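Local coordinates for methanol--corrinoid protein (Methanosarcina barkeri, PDB 2I2X) that carries the methyl group of methanol on a bound corrinoid, receiving it through MtaB and passing it to coenzyme M through MtaA, at residues Leu33-Ile47 and Asp75-Leu87. Residues are numbered along the deposited sequence; the frame is centred on the assembly and turned at random.
Sequences LYPKDELIYPIAKAI and DALMVGMGVVIRL
Ala44 packs on Gly80 where two helices of the N-terminal helix bundle of this corrinoid protein meet, helix 41-47 crossing helix 75-87 at -44° with an axis separation of 8.1 Å. The CA atoms of Ala44 and Gly80 lie 4.0 Å apart. A CB built on Gly80 would fall 3.1 Å from Ala44 CA and almost as near Ile47 CG2, so the helices come close at a residue without a side chain. One turn on, Ile47 enters as a knob into the hole formed by Leu77, Gly80, Met81 and Val84. Its CD1 meets Leu77 CD2 at 3.9 Å, the two side chains crossing nearly at right angles, while Val84 CG2 lies beside its CG2 branch. Toward the start of helix 41-47, Ile43 spreads both branches over Ala76, CD1 reaching Ala76 CB at 3.8 Å, and its CG2 also touches Leu77 CD2. Helix 52-65 packs on Ile43 through Leu59 and Ala62, and helix 95-113 touches Ile47, Leu77, Met81 and Val84.

Residues 33-35, earlier in the chain, extend the apolar packing. Pro35 CG lies 3.8 Å from Val79 CG1, the methyl that a chi1 of -177° sets opposite the Val79 backbone N. Leu33 crosses Arg86 at about a right angle, with both methyls over one face of the guanidinium, whose NE is salt-bridged to Glu90. CD1 sits above its centre and also meets Leu87 CD2 at 3.8 Å. An alanine here would probably strip this face of its methyls and leave Leu87 without one of its apolar neighbours. No hydrogen bond joins the segments; the nearest approach to the guanidinium is Leu33 CD2 to Arg86 NH2, 3.5 Å.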
loop_
_atom_site.group_PDB
_atom_site.type_symbol
_atom_site.label_atom_id
_atom_site.label_comp_id
_atom_site.label_asym_id
_atom_site.label_seq_id
_atom_site.Cartn_x
_atom_site.Cartn_y
_atom_site.Cartn_z
ATOM N N LEU B 33 28.709 36.005 -7.871
ATOM C CA LEU B 33 28.722 36.045 -6.401
ATOM C C LEU B 33 30.116 36.110 -5.741
ATOM O O LEU B 33 30.226 36.415 -4.544
ATOM C CB LEU B 33 27.910 34.880 -5.823
ATOM C CG LEU B 33 26.472 34.721 -6.314
ATOM C CD1 LEU B 33 25.903 33.446 -5.749
ATOM C CD2 LEU B 33 25.594 35.924 -5.955
ATOM N N TYR B 34 31.161 35.830 -6.523
ATOM C CA TYR B 34 32.551 35.886 -6.057
ATOM C C TYR B 34 32.928 37.279 -5.537
ATOM O O TYR B 34 32.584 38.288 -6.172
ATOM C CB TYR B 34 33.511 35.535 -7.201
ATOM C CG TYR B 34 33.574 34.080 -7.610
ATOM C CD1 TYR B 34 33.744 33.728 -8.946
ATOM C CD2 TYR B 34 33.482 33.057 -6.666
ATOM C CE1 TYR B 34 33.816 32.395 -9.333
ATOM C CE2 TYR B 34 33.551 31.723 -7.042
ATOM C CZ TYR B 34 33.721 31.397 -8.375
ATOM O OH TYR B 34 33.791 30.073 -8.750
ATOM N N PRO B 35 33.634 37.352 -4.389
ATOM C CA PRO B 35 34.214 38.646 -4.009
ATOM C C PRO B 35 35.244 39.087 -5.056
ATOM O O PRO B 35 36.149 38.310 -5.390
ATOM C CB PRO B 35 34.900 38.351 -2.671
ATOM C CG PRO B 35 35.122 36.876 -2.670
ATOM C CD PRO B 35 33.937 36.303 -3.402
ATOM N N LYS B 36 35.094 40.303 -5.586
ATOM C CA LYS B 36 36.014 40.796 -6.623
ATOM C C LYS B 36 37.251 41.465 -6.009
ATOM O O LYS B 36 37.738 42.477 -6.502
ATOM C CB LYS B 36 35.298 41.700 -7.641
ATOM C CG LYS B 36 34.695 42.974 -7.069
ATOM C CD LYS B 36 33.311 42.747 -6.471
ATOM C CE LYS B 36 32.834 44.015 -5.771
ATOM N NZ LYS B 36 31.414 43.913 -5.326
ATOM N N ASP B 37 37.763 40.841 -4.949
ATOM C CA ASP B 37 38.853 41.348 -4.118
ATOM C C ASP B 37 40.269 40.975 -4.600
ATOM O O ASP B 37 41.209 40.942 -3.794
ATOM C CB ASP B 37 38.657 40.848 -2.676
ATOM C CG ASP B 37 39.358 41.724 -1.645
ATOM O OD1 ASP B 37 38.829 42.823 -1.367
ATOM O OD2 ASP B 37 40.423 41.316 -1.106
ATOM N N GLU B 38 40.426 40.685 -5.893
ATOM C CA GLU B 38 41.760 40.514 -6.496
ATOM C C GLU B 38 42.574 39.320 -5.945
ATOM O O GLU B 38 42.884 38.386 -6.687
ATOM C CB GLU B 38 42.560 41.828 -6.378
ATOM C CG GLU B 38 44.019 41.766 -6.830
ATOM C CD GLU B 38 44.235 42.315 -8.230
ATOM O OE1 GLU B 38 43.300 42.945 -8.792
ATOM O OE2 GLU B 38 45.354 42.121 -8.761
ATOM N N LEU B 39 42.933 39.372 -4.660
ATOM C CA LEU B 39 43.728 38.319 -4.030
ATOM C C LEU B 39 42.843 37.201 -3.441
ATOM O O LEU B 39 43.268 36.046 -3.351
ATOM C CB LEU B 39 44.654 38.879 -2.928
ATOM C CG LEU B 39 44.828 40.356 -2.513
ATOM C CD1 LEU B 39 45.415 40.403 -1.097
ATOM C CD2 LEU B 39 45.671 41.217 -3.493
ATOM N N ILE B 40 41.623 37.556 -3.035
ATOM C CA ILE B 40 40.677 36.602 -2.444
ATOM C C ILE B 40 39.909 35.793 -3.508
ATOM O O ILE B 40 39.679 34.587 -3.336
ATOM C CB ILE B 40 39.694 37.301 -1.471
ATOM C CG1 ILE B 40 40.429 37.737 -0.198
ATOM C CG2 ILE B 40 38.520 36.373 -1.118
ATOM C CD1 ILE B 40 39.632 38.711 0.673
ATOM N N TYR B 41 39.536 36.464 -4.598
ATOM C CA TYR B 41 38.905 35.835 -5.769
ATOM C C TYR B 41 39.435 34.430 -6.181
ATOM O O TYR B 41 38.642 33.492 -6.288
ATOM C CB TYR B 41 38.931 36.808 -6.954
ATOM C CG TYR B 41 38.427 36.243 -8.256
ATOM C CD1 TYR B 41 37.107 36.432 -8.649
ATOM C CD2 TYR B 41 39.276 35.532 -9.106
ATOM C CE1 TYR B 41 36.640 35.916 -9.849
ATOM C CE2 TYR B 41 38.820 35.012 -10.308
ATOM C CZ TYR B 41 37.501 35.209 -10.673
ATOM O OH TYR B 41 37.040 34.701 -11.862
ATOM N N PRO B 42 40.763 34.269 -6.403
ATOM C CA PRO B 42 41.224 32.959 -6.876
ATOM C C PRO B 42 40.987 31.831 -5.872
ATOM O O PRO B 42 40.940 30.660 -6.262
ATOM C CB PRO B 42 42.731 33.165 -7.076
ATOM C CG PRO B 42 42.921 34.627 -7.149
ATOM C CD PRO B 42 41.893 35.202 -6.248
ATOM N N ILE B 43 40.851 32.197 -4.596
ATOM C CA ILE B 43 40.595 31.239 -3.519
ATOM C C ILE B 43 39.097 30.896 -3.437
ATOM O O ILE B 43 38.721 29.772 -3.078
ATOM C CB ILE B 43 41.114 31.755 -2.135
ATOM C CG1 ILE B 43 42.566 32.236 -2.236
ATOM C CG2 ILE B 43 41.019 30.663 -1.062
ATOM C CD1 ILE B 43 43.050 33.027 -1.023
ATOM N N ALA B 44 38.251 31.870 -3.764
ATOM C CA ALA B 44 36.817 31.633 -3.803
ATOM C C ALA B 44 36.461 30.767 -5.011
ATOM O O ALA B 44 35.643 29.859 -4.891
ATOM C CB ALA B 44 36.049 32.940 -3.811
ATOM N N LYS B 45 37.097 31.031 -6.154
ATOM C CA LYS B 45 36.903 30.215 -7.356
ATOM C C LYS B 45 37.466 28.819 -7.146
ATOM O O LYS B 45 36.902 27.839 -7.620
ATOM C CB LYS B 45 37.514 30.879 -8.598
ATOM C CG LYS B 45 37.563 30.009 -9.863
ATOM C CD LYS B 45 37.650 30.860 -11.127
ATOM C CE LYS B 45 38.080 30.035 -12.337
ATOM N NZ LYS B 45 37.578 30.611 -13.629
ATOM N N ALA B 46 38.572 28.738 -6.418
ATOM C CA ALA B 46 39.158 27.459 -6.067
ATOM C C ALA B 46 38.213 26.625 -5.194
ATOM O O ALA B 46 38.065 25.427 -5.424
ATOM C CB ALA B 46 40.492 27.662 -5.372
ATOM N N ILE B 47 37.576 27.251 -4.206
ATOM C CA ILE B 47 36.661 26.530 -3.320
ATOM C C ILE B 47 35.440 25.994 -4.066
ATOM O O ILE B 47 35.123 24.804 -3.964
ATOM C CB ILE B 47 36.275 27.351 -2.050
ATOM C CG1 ILE B 47 36.978 26.794 -0.808
ATOM C CG2 ILE B 47 34.784 27.274 -1.757
ATOM C CD1 ILE B 47 38.470 26.660 -0.922
ATOM N N ASP B 75 37.628 35.205 5.569
ATOM C CA ASP B 75 37.733 36.213 4.514
ATOM C C ASP B 75 37.934 35.601 3.130
ATOM O O ASP B 75 37.524 36.182 2.129
ATOM C CB ASP B 75 38.880 37.190 4.811
ATOM C CG ASP B 75 38.629 38.045 6.044
ATOM O OD1 ASP B 75 37.448 38.309 6.360
ATOM O OD2 ASP B 75 39.617 38.464 6.691
ATOM N N ALA B 76 38.581 34.442 3.076
ATOM C CA ALA B 76 38.801 33.745 1.809
ATOM C C ALA B 76 38.092 32.374 1.719
ATOM O O ALA B 76 37.627 31.982 0.644
ATOM C CB ALA B 76 40.294 33.606 1.528
ATOM N N LEU B 77 38.001 31.658 2.842
ATOM C CA LEU B 77 37.440 30.308 2.852
ATOM C C LEU B 77 35.938 30.251 3.150
ATOM O O LEU B 77 35.215 29.506 2.497
ATOM C CB LEU B 77 38.229 29.393 3.799
ATOM C CG LEU B 77 39.711 29.103 3.503
ATOM C CD1 LEU B 77 40.214 27.988 4.405
ATOM C CD2 LEU B 77 39.998 28.761 2.039
ATOM N N MET B 78 35.480 31.035 4.126
ATOM C CA MET B 78 34.057 31.110 4.481
ATOM C C MET B 78 33.234 31.882 3.452
ATOM O O MET B 78 32.020 31.698 3.355
ATOM C CB MET B 78 33.857 31.755 5.861
ATOM C CG MET B 78 34.050 30.826 7.058
ATOM S SD MET B 78 32.790 29.538 7.290
ATOM C CE MET B 78 31.342 30.543 7.658
ATOM N N VAL B 79 33.894 32.755 2.702
ATOM C CA VAL B 79 33.203 33.564 1.706
ATOM C C VAL B 79 32.975 32.734 0.437
ATOM O O VAL B 79 31.901 32.794 -0.157
ATOM C CB VAL B 79 33.948 34.913 1.413
ATOM C CG1 VAL B 79 33.165 35.767 0.429
ATOM C CG2 VAL B 79 34.188 35.699 2.707
ATOM N N GLY B 80 33.986 31.962 0.044
ATOM C CA GLY B 80 33.874 31.041 -1.085
ATOM C C GLY B 80 32.841 29.960 -0.803
ATOM O O GLY B 80 31.971 29.675 -1.634
ATOM N N MET B 81 32.938 29.365 0.383
ATOM C CA MET B 81 31.981 28.364 0.842
ATOM C C MET B 81 30.548 28.904 0.891
ATOM O O MET B 81 29.602 28.166 0.630
ATOM C CB MET B 81 32.396 27.827 2.213
ATOM C CG MET B 81 31.799 26.482 2.567
ATOM S SD MET B 81 32.228 25.177 1.386
ATOM C CE MET B 81 31.217 23.847 2.004
ATOM N N GLY B 82 30.387 30.187 1.209
ATOM C CA GLY B 82 29.061 30.808 1.289
ATOM C C GLY B 82 28.423 31.015 -0.074
ATOM O O GLY B 82 27.205 31.133 -0.185
ATOM N N VAL B 83 29.258 31.083 -1.105
ATOM C CA VAL B 83 28.793 31.096 -2.479
ATOM C C VAL B 83 28.242 29.707 -2.802
ATOM O O VAL B 83 27.161 29.569 -3.363
ATOM C CB VAL B 83 29.937 31.460 -3.448
ATOM C CG1 VAL B 83 29.498 31.322 -4.895
ATOM C CG2 VAL B 83 30.441 32.881 -3.173
ATOM N N VAL B 84 28.993 28.691 -2.397
ATOM C CA VAL B 84 28.677 27.298 -2.639
ATOM C C VAL B 84 27.345 26.914 -2.010
ATOM O O VAL B 84 26.522 26.278 -2.654
ATOM C CB VAL B 84 29.832 26.394 -2.126
ATOM C CG1 VAL B 84 29.489 24.924 -2.217
ATOM C CG2 VAL B 84 31.094 26.684 -2.918
ATOM N N ILE B 85 27.129 27.323 -0.764
ATOM C CA ILE B 85 25.870 27.059 -0.052
ATOM C C ILE B 85 24.670 27.805 -0.649
ATOM O O ILE B 85 23.551 27.267 -0.686
ATOM C CB ILE B 85 26.009 27.413 1.440
ATOM C CG1 ILE B 85 27.103 26.557 2.070
ATOM C CG2 ILE B 85 24.685 27.239 2.206
ATOM C CD1 ILE B 85 28.020 27.384 2.969
ATOM N N ARG B 86 24.891 29.037 -1.108
ATOM C CA ARG B 86 23.820 29.819 -1.723
ATOM C C ARG B 86 23.325 29.106 -2.997
ATOM O O ARG B 86 22.122 28.888 -3.184
ATOM C CB ARG B 86 24.300 31.242 -2.011
ATOM C CG ARG B 86 23.423 32.062 -2.955
ATOM C CD ARG B 86 22.657 33.186 -2.251
ATOM N NE ARG B 86 22.311 34.248 -3.202
ATOM C CZ ARG B 86 22.973 35.396 -3.337
ATOM N NH1 ARG B 86 24.017 35.671 -2.565
ATOM N NH2 ARG B 86 22.585 36.279 -4.244
ATOM N N LEU B 87 24.272 28.727 -3.849
ATOM C CA LEU B 87 23.967 28.029 -5.081
ATOM C C LEU B 87 23.361 26.648 -4.848
ATOM O O LEU B 87 22.440 26.257 -5.559
ATOM C CB LEU B 87 25.198 27.955 -5.976
ATOM C CG LEU B 87 25.744 29.322 -6.381
ATOM C CD1 LEU B 87 27.057 29.153 -7.127
ATOM C CD2 LEU B 87 24.737 30.149 -7.190
#